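Local coordinates for uncharacterized protein YqbN (Bacillus subtilis, PDB 3KLU) that is of unknown function but probably acts as a phage tail assembly chaperone, at residues S31-D36 and V116-G121; F44-I49 and V87-Y92; D55-E60 and A83-E88. One frame throughout, in Å; residues are numbered along the deposited sequence.

Contact 1: residues S31-D36 and V116-G121; sequences SKRFVD and VLSVGG
R33 and F34 reach from the type I beta turn S31-F34 to the inverse gamma turn centred on L117, which follows helix 109-116 and leads, through V119 at the N-cap position, into helix 120-133. S31, first residue of the beta turn, also makes an ST turn: its OG accepts from R33 N at 3.0 Å and is hydrogen-bonded to E122 as well. R33 then sends its chain across, bent at chi3 (39°). One face of its guanidinium lies against F34 CE1, while V116 O stands at its edge, near the plane, 3.6 Å from NH2. The charge is paired with E122, whose OE1 forms a salt bridge with NH1; S118 OG comes within 3.4 Å of R33 NH2, and V119 CG2 sits 3.9 Å from R33 NH1. E122 therefore ties S31 and R33 to the first turn of helix 120-133, where V119 N also makes a weak bond to it. F34 carries the apolar half. Its chi1 of -50° sets CG beside the backbone N, and the ring meets the helix end with its edge. V116 O lies in the ring plane, 3.5 Å from F34 CZ, and the same CZ meets V116 CG1 at 3.6 Å. On the neighbouring ring corner, F34 CE2 touches L117 CD2 at 4.0 Å, the two side chains crossing at about a right angle.

Contact 2: residues F44-I49 and V87-Y92; sequences FIFKAI and VETTVY
I45 and Y92 pair through their backbones at the tight end of this contact. I45 N gives a nearly straight bond to Y92 O, 2.8 Å long, and I45 O takes two N-H groups in return. Y92 N lies on one of its lone pairs, at 3.3 Å; V91 N, at 2.6 Å, comes in nearly along the C=O axis with a more bent N-H angle of 132°. Two residues facing one make a classic beta bulge, set in the antiparallel pairing of strands 44-46 and 90-92 that forms one side of the three-stranded sheet. Beyond it, F46 and T90 form the non-hydrogen-bonded pair. Their side chains run side by side, F46 CE2 3.6 Å from T90 OG1, on the face turned to helix 120-133, where W126 meets the rings of both F44 and F46. T90 OG1 is itself held by A86 O and W126 NE1. K47 N then bonds to T89 O at 2.9 Å, carrying the pairing onto the last turn of helix 78-89. The other face is looser and more exposed: I45 CD1 rests on Y92 CB at 4.0 Å while the phenol end leads away. At the exposed margin K47 packs on V91 CG2 by its CB alone; its chain, extended as far as CE and bent at chi4, ends in a long, weak ion pair with D22. Past A48 the backbones separate, and I49 CG2, anti to its carbonyl carbon, lies 3.5 Å from E88 O.

Contact 3: residues D55-E60 and A83-E88; sequences DELEKE and ARIAVE
L57 and R84 mark the nearest backbone approach, CA to CA 7.4 Å, between segments 55-60 and 83-88, whose helix axes pass 10.4 Å apart with their directions 145° from parallel. L57 points into the gap and divides its branches. CD2 lies over one face of the R84 guanidinium, 3.7 Å from NH2 and offset toward the rim, while CD1 touches I85 CG1 at 4.1 Å and meets E88 OE1 at the tip. The R84 chain is bent at chi2 (-92°) and chi3, and its guanidinium presents that face to the leucine. From the guanidinium edge comes E60, OE2 accepting from NH2 at 2.6 Å in a straight salt-bridge hydrogen bond that lies in the guanidinium plane; NH1 adds a weak one to the same oxygen at 3.2 Å. The carboxylate and guanidinium are nearly coplanar, 27° apart. The E88 carboxylate is held by R53 and K96, and its OE2 stands 5.7 Å from E60 OE2. Helices 51-60 and 78-89 thus pack as a roughly antiparallel pair, with a leucine on the inside and a salt bridge along the more exposed edge.

Overall arrangement
Contact 2 lies nearest the centre of the chain, while contacts 1 and 3 sit on opposite sides of that centre, about 23 Å apart between their own centres. Both touch contact 2 through apolar side chains: L117 CD2 and F34 CE2 of contact 1 pack on the F44 ring, and I49 CD1 reaches L57 CD1 and I85 CG2 of contact 3. Contacts 2 and 3 also share V87 and E88, since both use helix 78-89. Their chemistry follows their place: backbone hydrogen bonds join the strands in the middle, whereas the outlying contacts combine buried apolar residues, V116 and L117 in one and L57 in the other, with an arginine–glutamate pair nearer the surface.

Contact 1: residues S31-D36 and V116-G121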
loop_
_atom_site.group_PDB
_atom_site.type_symbol
_atom_site.label_atom_id
_atom_site.label_comp_id
_atom_site.label_asym_id
_atom_site.label_seq_id
_atom_site.Cartn_x
_atom_site.Cartn_y
_atom_site.Cartn_z
ATOM N N SER A 31 -4.546 11.609 -5.946
ATOM C CA SER A 31 -5.591 12.627 -5.894
ATOM C C SER A 31 -5.054 14.050 -5.994
ATOM O O SER A 31 -4.009 14.387 -5.419
ATOM C CB SER A 31 -6.413 12.499 -4.609
ATOM O OG SER A 31 -7.272 13.617 -4.480
ATOM N N LYS A 32 -5.783 14.886 -6.721
ATOM C CA LYS A 32 -5.371 16.273 -6.883
ATOM C C LYS A 32 -5.814 17.151 -5.691
ATOM O O LYS A 32 -5.462 18.321 -5.617
ATOM C CB LYS A 32 -5.923 16.837 -8.192
ATOM C CG LYS A 32 -5.404 16.166 -9.478
ATOM C CD LYS A 32 -6.095 16.818 -10.680
ATOM C CE LYS A 32 -5.784 16.164 -12.011
ATOM N NZ LYS A 32 -6.687 16.707 -13.096
ATOM N N ARG A 33 -6.554 16.554 -4.757
ATOM C CA ARG A 33 -7.048 17.266 -3.586
ATOM C C ARG A 33 -5.960 17.360 -2.533
ATOM O O ARG A 33 -6.144 18.051 -1.543
ATOM C CB ARG A 33 -8.271 16.565 -2.990
ATOM C CG ARG A 33 -9.457 16.448 -3.922
ATOM C CD ARG A 33 -10.376 15.354 -3.433
ATOM N NE ARG A 33 -10.445 15.391 -1.995
ATOM C CZ ARG A 33 -10.346 14.344 -1.201
ATOM N NH1 ARG A 33 -10.184 13.128 -1.679
ATOM N NH2 ARG A 33 -10.352 14.535 0.097
ATOM N N PHE A 34 -4.840 16.655 -2.712
ATOM C CA PHE A 34 -3.783 16.787 -1.729
ATOM C C PHE A 34 -2.658 17.632 -2.297
ATOM O O PHE A 34 -1.966 17.206 -3.219
ATOM C CB PHE A 34 -3.248 15.428 -1.308
ATOM C CG PHE A 34 -4.319 14.458 -0.908
ATOM C CD1 PHE A 34 -5.322 14.830 -0.012
ATOM C CD2 PHE A 34 -4.343 13.172 -1.432
ATOM C CE1 PHE A 34 -6.333 13.916 0.353
ATOM C CE2 PHE A 34 -5.344 12.276 -1.067
ATOM C CZ PHE A 34 -6.340 12.656 -0.172
ATOM N N VAL A 35 -2.460 18.824 -1.731
ATOM C CA VAL A 35 -1.393 19.713 -2.198
ATOM C C VAL A 35 -0.591 20.299 -1.036
ATOM O O VAL A 35 -1.049 20.329 0.110
ATOM C CB VAL A 35 -1.938 20.880 -3.072
ATOM C CG1 VAL A 35 -2.464 20.330 -4.397
ATOM C CG2 VAL A 35 -3.031 21.600 -2.349
ATOM N N ASP A 36 0.627 20.728 -1.335
ATOM C CA ASP A 36 1.467 21.298 -0.305
ATOM C C ASP A 36 1.322 22.819 -0.318
ATOM O O ASP A 36 0.527 23.363 -1.078
ATOM C CB ASP A 36 2.931 20.912 -0.536
ATOM C CG ASP A 36 3.444 21.366 -1.878
ATOM O OD1 ASP A 36 2.894 22.338 -2.445
ATOM O OD2 ASP A 36 4.409 20.751 -2.366
ATOM N N VAL A 116 -9.744 9.418 4.283
ATOM C CA VAL A 116 -8.799 10.296 3.575
ATOM C C VAL A 116 -9.114 10.322 2.071
ATOM O O VAL A 116 -9.209 11.381 1.477
ATOM C CB VAL A 116 -7.308 9.842 3.711
ATOM C CG1 VAL A 116 -6.408 10.746 2.824
ATOM C CG2 VAL A 116 -6.835 9.907 5.185
ATOM N N LEU A 117 -9.247 9.150 1.451
ATOM C CA LEU A 117 -9.566 9.077 0.016
ATOM C C LEU A 117 -11.115 9.074 -0.060
ATOM O O LEU A 117 -11.742 8.092 -0.482
ATOM C CB LEU A 117 -8.974 7.776 -0.564
ATOM C CG LEU A 117 -7.434 7.707 -0.438
ATOM C CD1 LEU A 117 -6.931 6.284 -0.594
ATOM C CD2 LEU A 117 -6.800 8.583 -1.474
ATOM N N SER A 118 -11.720 10.177 0.368
ATOM C CA SER A 118 -13.186 10.255 0.425
ATOM C C SER A 118 -13.974 10.366 -0.880
ATOM O O SER A 118 -15.198 10.445 -0.863
ATOM C CB SER A 118 -13.594 11.371 1.377
ATOM O OG SER A 118 -12.929 12.568 1.040
ATOM N N VAL A 119 -13.274 10.390 -2.011
ATOM C CA VAL A 119 -13.919 10.404 -3.304
ATOM C C VAL A 119 -13.788 8.969 -3.819
ATOM O O VAL A 119 -12.674 8.445 -3.946
ATOM C CB VAL A 119 -13.249 11.381 -4.225
ATOM C CG1 VAL A 119 -13.784 11.220 -5.630
ATOM C CG2 VAL A 119 -13.530 12.798 -3.712
ATOM N N GLY A 120 -14.937 8.334 -4.073
ATOM C CA GLY A 120 -14.973 6.961 -4.509
ATOM C C GLY A 120 -13.844 6.525 -5.412
ATOM O O GLY A 120 -13.048 5.631 -5.062
ATOM N N GLY A 121 -13.784 7.149 -6.588
ATOM C CA GLY A 121 -12.761 6.816 -7.568
ATOM C C GLY A 121 -11.349 6.802 -6.998
ATOM O O GLY A 121 -10.581 5.923 -7.346
#

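Contact 2: residues F44-I49 and V87-Y92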
loop_
_atom_site.group_PDB
_atom_site.type_symbol
_atom_site.label_atom_id
_atom_site.label_comp_id
_atom_site.label_asym_id
_atom_site.label_seq_id
_atom_site.Cartn_x
_atom_site.Cartn_y
_atom_site.Cartn_z
ATOM N N PHE A 44 1.249 9.931 -3.689
ATOM C CA PHE A 44 1.369 8.864 -2.719
ATOM C C PHE A 44 2.643 8.116 -3.090
ATOM O O PHE A 44 2.999 8.043 -4.269
ATOM C CB PHE A 44 0.216 7.895 -2.865
ATOM C CG PHE A 44 -0.974 8.255 -2.075
ATOM C CD1 PHE A 44 -1.346 9.570 -1.919
ATOM C CD2 PHE A 44 -1.760 7.267 -1.534
ATOM C CE1 PHE A 44 -2.530 9.898 -1.215
ATOM C CE2 PHE A 44 -2.945 7.570 -0.830
ATOM C CZ PHE A 44 -3.327 8.888 -0.673
ATOM N N ILE A 45 3.320 7.569 -2.081
ATOM C CA ILE A 45 4.505 6.762 -2.296
ATOM C C ILE A 45 4.157 5.325 -1.927
ATOM O O ILE A 45 3.763 5.027 -0.764
ATOM C CB ILE A 45 5.643 7.207 -1.427
ATOM C CG1 ILE A 45 6.017 8.628 -1.783
ATOM C CG2 ILE A 45 6.860 6.290 -1.651
ATOM C CD1 ILE A 45 7.125 9.170 -0.882
ATOM N N PHE A 46 4.280 4.448 -2.925
ATOM C CA PHE A 46 4.003 3.023 -2.784
ATOM C C PHE A 46 5.317 2.252 -2.823
ATOM O O PHE A 46 6.331 2.744 -3.354
ATOM C CB PHE A 46 3.116 2.508 -3.916
ATOM C CG PHE A 46 1.715 3.120 -3.948
ATOM C CD1 PHE A 46 1.506 4.406 -4.459
ATOM C CD2 PHE A 46 0.608 2.371 -3.555
ATOM C CE1 PHE A 46 0.209 4.918 -4.587
ATOM C CE2 PHE A 46 -0.692 2.875 -3.678
ATOM C CZ PHE A 46 -0.896 4.139 -4.191
ATOM N N LYS A 47 5.292 1.062 -2.229
ATOM C CA LYS A 47 6.436 0.164 -2.194
ATOM C C LYS A 47 5.902 -1.199 -1.820
ATOM O O LYS A 47 5.406 -1.383 -0.713
ATOM C CB LYS A 47 7.452 0.591 -1.147
ATOM C CG LYS A 47 8.700 -0.284 -1.142
ATOM C CD LYS A 47 9.530 0.004 0.108
ATOM C CE LYS A 47 10.949 -0.460 -0.077
ATOM N NZ LYS A 47 10.869 -1.885 -0.451
ATOM N N ALA A 48 5.977 -2.137 -2.760
ATOM C CA ALA A 48 5.517 -3.514 -2.556
ATOM C C ALA A 48 5.964 -4.130 -1.217
ATOM O O ALA A 48 7.067 -3.880 -0.705
ATOM C CB ALA A 48 6.004 -4.408 -3.706
ATOM N N ILE A 49 5.083 -4.924 -0.637
ATOM C CA ILE A 49 5.444 -5.582 0.600
ATOM C C ILE A 49 5.971 -6.968 0.186
ATOM O O ILE A 49 6.083 -7.263 -1.000
ATOM C CB ILE A 49 4.232 -5.665 1.544
ATOM C CG1 ILE A 49 3.079 -6.403 0.860
ATOM C CG2 ILE A 49 3.792 -4.250 1.895
ATOM C CD1 ILE A 49 1.953 -6.793 1.787
ATOM N N VAL A 87 -2.880 -0.517 2.503
ATOM C CA VAL A 87 -2.402 0.275 3.625
ATOM C C VAL A 87 -0.893 0.054 3.809
ATOM O O VAL A 87 -0.141 1.003 3.884
ATOM C CB VAL A 87 -3.172 -0.099 4.932
ATOM C CG1 VAL A 87 -2.403 0.409 6.204
ATOM C CG2 VAL A 87 -4.556 0.568 4.908
ATOM N N GLU A 88 -0.456 -1.206 3.836
ATOM C CA GLU A 88 0.965 -1.522 4.044
ATOM C C GLU A 88 1.888 -1.267 2.809
ATOM O O GLU A 88 3.089 -0.989 2.929
ATOM C CB GLU A 88 1.060 -2.953 4.568
ATOM C CG GLU A 88 0.493 -3.045 5.983
ATOM C CD GLU A 88 0.497 -4.468 6.555
ATOM O OE1 GLU A 88 1.313 -5.314 6.110
ATOM O OE2 GLU A 88 -0.310 -4.747 7.469
ATOM N N THR A 89 1.310 -1.310 1.623
ATOM C CA THR A 89 2.082 -1.000 0.430
ATOM C C THR A 89 2.239 0.527 0.313
ATOM O O THR A 89 3.066 1.025 -0.444
ATOM C CB THR A 89 1.325 -1.513 -0.777
ATOM O OG1 THR A 89 1.202 -2.927 -0.637
ATOM C CG2 THR A 89 1.995 -1.134 -2.083
ATOM N N THR A 90 1.439 1.276 1.065
ATOM C CA THR A 90 1.514 2.727 0.961
ATOM C C THR A 90 2.397 3.340 2.009
ATOM O O THR A 90 2.008 3.433 3.171
ATOM C CB THR A 90 0.111 3.340 1.030
ATOM O OG1 THR A 90 -0.671 2.824 -0.051
ATOM C CG2 THR A 90 0.168 4.848 0.904
ATOM N N VAL A 91 3.565 3.805 1.566
ATOM C CA VAL A 91 4.576 4.396 2.437
ATOM C C VAL A 91 4.215 5.780 2.974
ATOM O O VAL A 91 4.494 6.105 4.127
ATOM C CB VAL A 91 5.931 4.550 1.681
ATOM C CG1 VAL A 91 7.033 4.772 2.666
ATOM C CG2 VAL A 91 6.202 3.335 0.816
ATOM N N TYR A 92 3.666 6.603 2.078
ATOM C CA TYR A 92 3.257 7.967 2.393
ATOM C C TYR A 92 2.022 8.222 1.551
ATOM O O TYR A 92 2.083 8.218 0.304
ATOM C CB TYR A 92 4.363 8.956 2.018
ATOM C CG TYR A 92 3.997 10.415 2.208
ATOM C CD1 TYR A 92 3.752 10.927 3.487
ATOM C CD2 TYR A 92 3.933 11.298 1.127
ATOM C CE1 TYR A 92 3.467 12.271 3.702
ATOM C CE2 TYR A 92 3.652 12.657 1.341
ATOM C CZ TYR A 92 3.432 13.125 2.642
ATOM O OH TYR A 92 3.268 14.460 2.895
HETATM O O HOH W 1 5.346 -0.743 1.620
#

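Contact 3: residues D55-E60 and A83-E88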
loop_
_atom_site.group_PDB
_atom_site.type_symbol
_atom_site.label_atom_id
_atom_site.label_comp_id
_atom_site.label_asym_id
_atom_site.label_seq_id
_atom_site.Cartn_x
_atom_site.Cartn_y
_atom_site.Cartn_z
ATOM N N ASP A 55 1.120 -13.275 2.766
ATOM C CA ASP A 55 0.619 -14.539 3.265
ATOM C C ASP A 55 0.007 -14.369 4.635
ATOM O O ASP A 55 -1.107 -14.807 4.859
ATOM C CB ASP A 55 1.726 -15.579 3.318
ATOM C CG ASP A 55 2.023 -16.174 1.957
ATOM O OD1 ASP A 55 1.073 -16.307 1.151
ATOM O OD2 ASP A 55 3.196 -16.521 1.699
ATOM N N GLU A 56 0.715 -13.741 5.564
ATOM C CA GLU A 56 0.112 -13.569 6.870
ATOM C C GLU A 56 -1.174 -12.754 6.751
ATOM O O GLU A 56 -2.092 -12.926 7.543
ATOM C CB GLU A 56 1.016 -12.834 7.835
ATOM C CG GLU A 56 2.473 -12.928 7.583
ATOM C CD GLU A 56 3.196 -12.056 8.570
ATOM O OE1 GLU A 56 4.281 -11.519 8.256
ATOM O OE2 GLU A 56 2.663 -11.909 9.685
ATOM N N LEU A 57 -1.249 -11.853 5.780
ATOM C CA LEU A 57 -2.468 -11.079 5.652
ATOM C C LEU A 57 -3.616 -11.946 5.180
ATOM O O LEU A 57 -4.759 -11.774 5.622
ATOM C CB LEU A 57 -2.289 -9.893 4.690
ATOM C CG LEU A 57 -1.471 -8.780 5.346
ATOM C CD1 LEU A 57 -1.084 -7.700 4.324
ATOM C CD2 LEU A 57 -2.291 -8.213 6.534
ATOM N N GLU A 58 -3.330 -12.878 4.281
ATOM C CA GLU A 58 -4.407 -13.722 3.784
ATOM C C GLU A 58 -4.953 -14.536 4.930
ATOM O O GLU A 58 -6.161 -14.578 5.148
ATOM C CB GLU A 58 -3.924 -14.659 2.694
ATOM C CG GLU A 58 -5.069 -15.137 1.852
ATOM C CD GLU A 58 -4.756 -16.413 1.128
ATOM O OE1 GLU A 58 -3.654 -16.515 0.542
ATOM O OE2 GLU A 58 -5.622 -17.312 1.138
ATOM N N LYS A 59 -4.042 -15.183 5.648
ATOM C CA LYS A 59 -4.375 -15.991 6.814
ATOM C C LYS A 59 -5.245 -15.150 7.748
ATOM O O LYS A 59 -6.351 -15.539 8.128
ATOM C CB LYS A 59 -3.072 -16.401 7.501
ATOM C CG LYS A 59 -3.178 -16.722 8.974
ATOM C CD LYS A 59 -1.792 -17.036 9.527
ATOM C CE LYS A 59 -1.769 -17.101 11.057
ATOM N NZ LYS A 59 -2.078 -15.795 11.719
ATOM N N GLU A 60 -4.716 -13.982 8.087
ATOM C CA GLU A 60 -5.360 -12.997 8.944
ATOM C C GLU A 60 -6.785 -12.620 8.503
ATOM O O GLU A 60 -7.582 -12.175 9.324
ATOM C CB GLU A 60 -4.482 -11.752 8.951
ATOM C CG GLU A 60 -4.521 -10.886 10.184
ATOM C CD GLU A 60 -3.221 -10.101 10.343
ATOM O OE1 GLU A 60 -2.170 -10.743 10.573
ATOM O OE2 GLU A 60 -3.238 -8.853 10.231
ATOM N N ALA A 83 -7.441 -4.305 1.174
ATOM C CA ALA A 83 -7.322 -2.996 1.776
ATOM C C ALA A 83 -6.097 -2.998 2.683
ATOM O O ALA A 83 -5.292 -2.053 2.663
ATOM C CB ALA A 83 -8.602 -2.651 2.573
ATOM N N ARG A 84 -5.954 -4.051 3.481
ATOM C CA ARG A 84 -4.820 -4.130 4.377
ATOM C C ARG A 84 -3.542 -4.130 3.539
ATOM O O ARG A 84 -2.568 -3.501 3.907
ATOM C CB ARG A 84 -4.875 -5.404 5.222
ATOM C CG ARG A 84 -6.221 -5.769 5.799
ATOM C CD ARG A 84 -6.456 -5.227 7.188
ATOM N NE ARG A 84 -5.292 -5.360 8.065
ATOM C CZ ARG A 84 -4.848 -6.494 8.594
ATOM N NH1 ARG A 84 -5.462 -7.647 8.347
ATOM N NH2 ARG A 84 -3.789 -6.467 9.399
ATOM N N ILE A 85 -3.536 -4.821 2.401
ATOM C CA ILE A 85 -2.334 -4.850 1.555
ATOM C C ILE A 85 -1.960 -3.424 1.111
ATOM O O ILE A 85 -0.759 -3.008 1.165
ATOM C CB ILE A 85 -2.551 -5.712 0.275
ATOM C CG1 ILE A 85 -2.795 -7.178 0.641
ATOM C CG2 ILE A 85 -1.342 -5.581 -0.633
ATOM C CD1 ILE A 85 -3.055 -8.110 -0.571
ATOM N N ALA A 86 -2.988 -2.689 0.665
ATOM C CA ALA A 86 -2.830 -1.313 0.200
ATOM C C ALA A 86 -2.281 -0.420 1.313
ATOM O O ALA A 86 -1.330 0.353 1.093
ATOM C CB ALA A 86 -4.192 -0.757 -0.310
ATOM N N VAL A 87 -2.880 -0.517 2.503
ATOM C CA VAL A 87 -2.402 0.275 3.625
ATOM C C VAL A 87 -0.893 0.054 3.809
ATOM O O VAL A 87 -0.141 1.003 3.884
ATOM C CB VAL A 87 -3.172 -0.099 4.932
ATOM C CG1 VAL A 87 -2.403 0.409 6.204
ATOM C CG2 VAL A 87 -4.556 0.568 4.908
ATOM N N GLU A 88 -0.456 -1.206 3.836
ATOM C CA GLU A 88 0.965 -1.522 4.044
ATOM C C GLU A 88 1.888 -1.267 2.809
ATOM O O GLU A 88 3.089 -0.989 2.929
ATOM C CB GLU A 88 1.060 -2.953 4.568
ATOM C CG GLU A 88 0.493 -3.045 5.983
ATOM C CD GLU A 88 0.497 -4.468 6.555
ATOM O OE1 GLU A 88 1.313 -5.314 6.110
ATOM O OE2 GLU A 88 -0.310 -4.747 7.469
#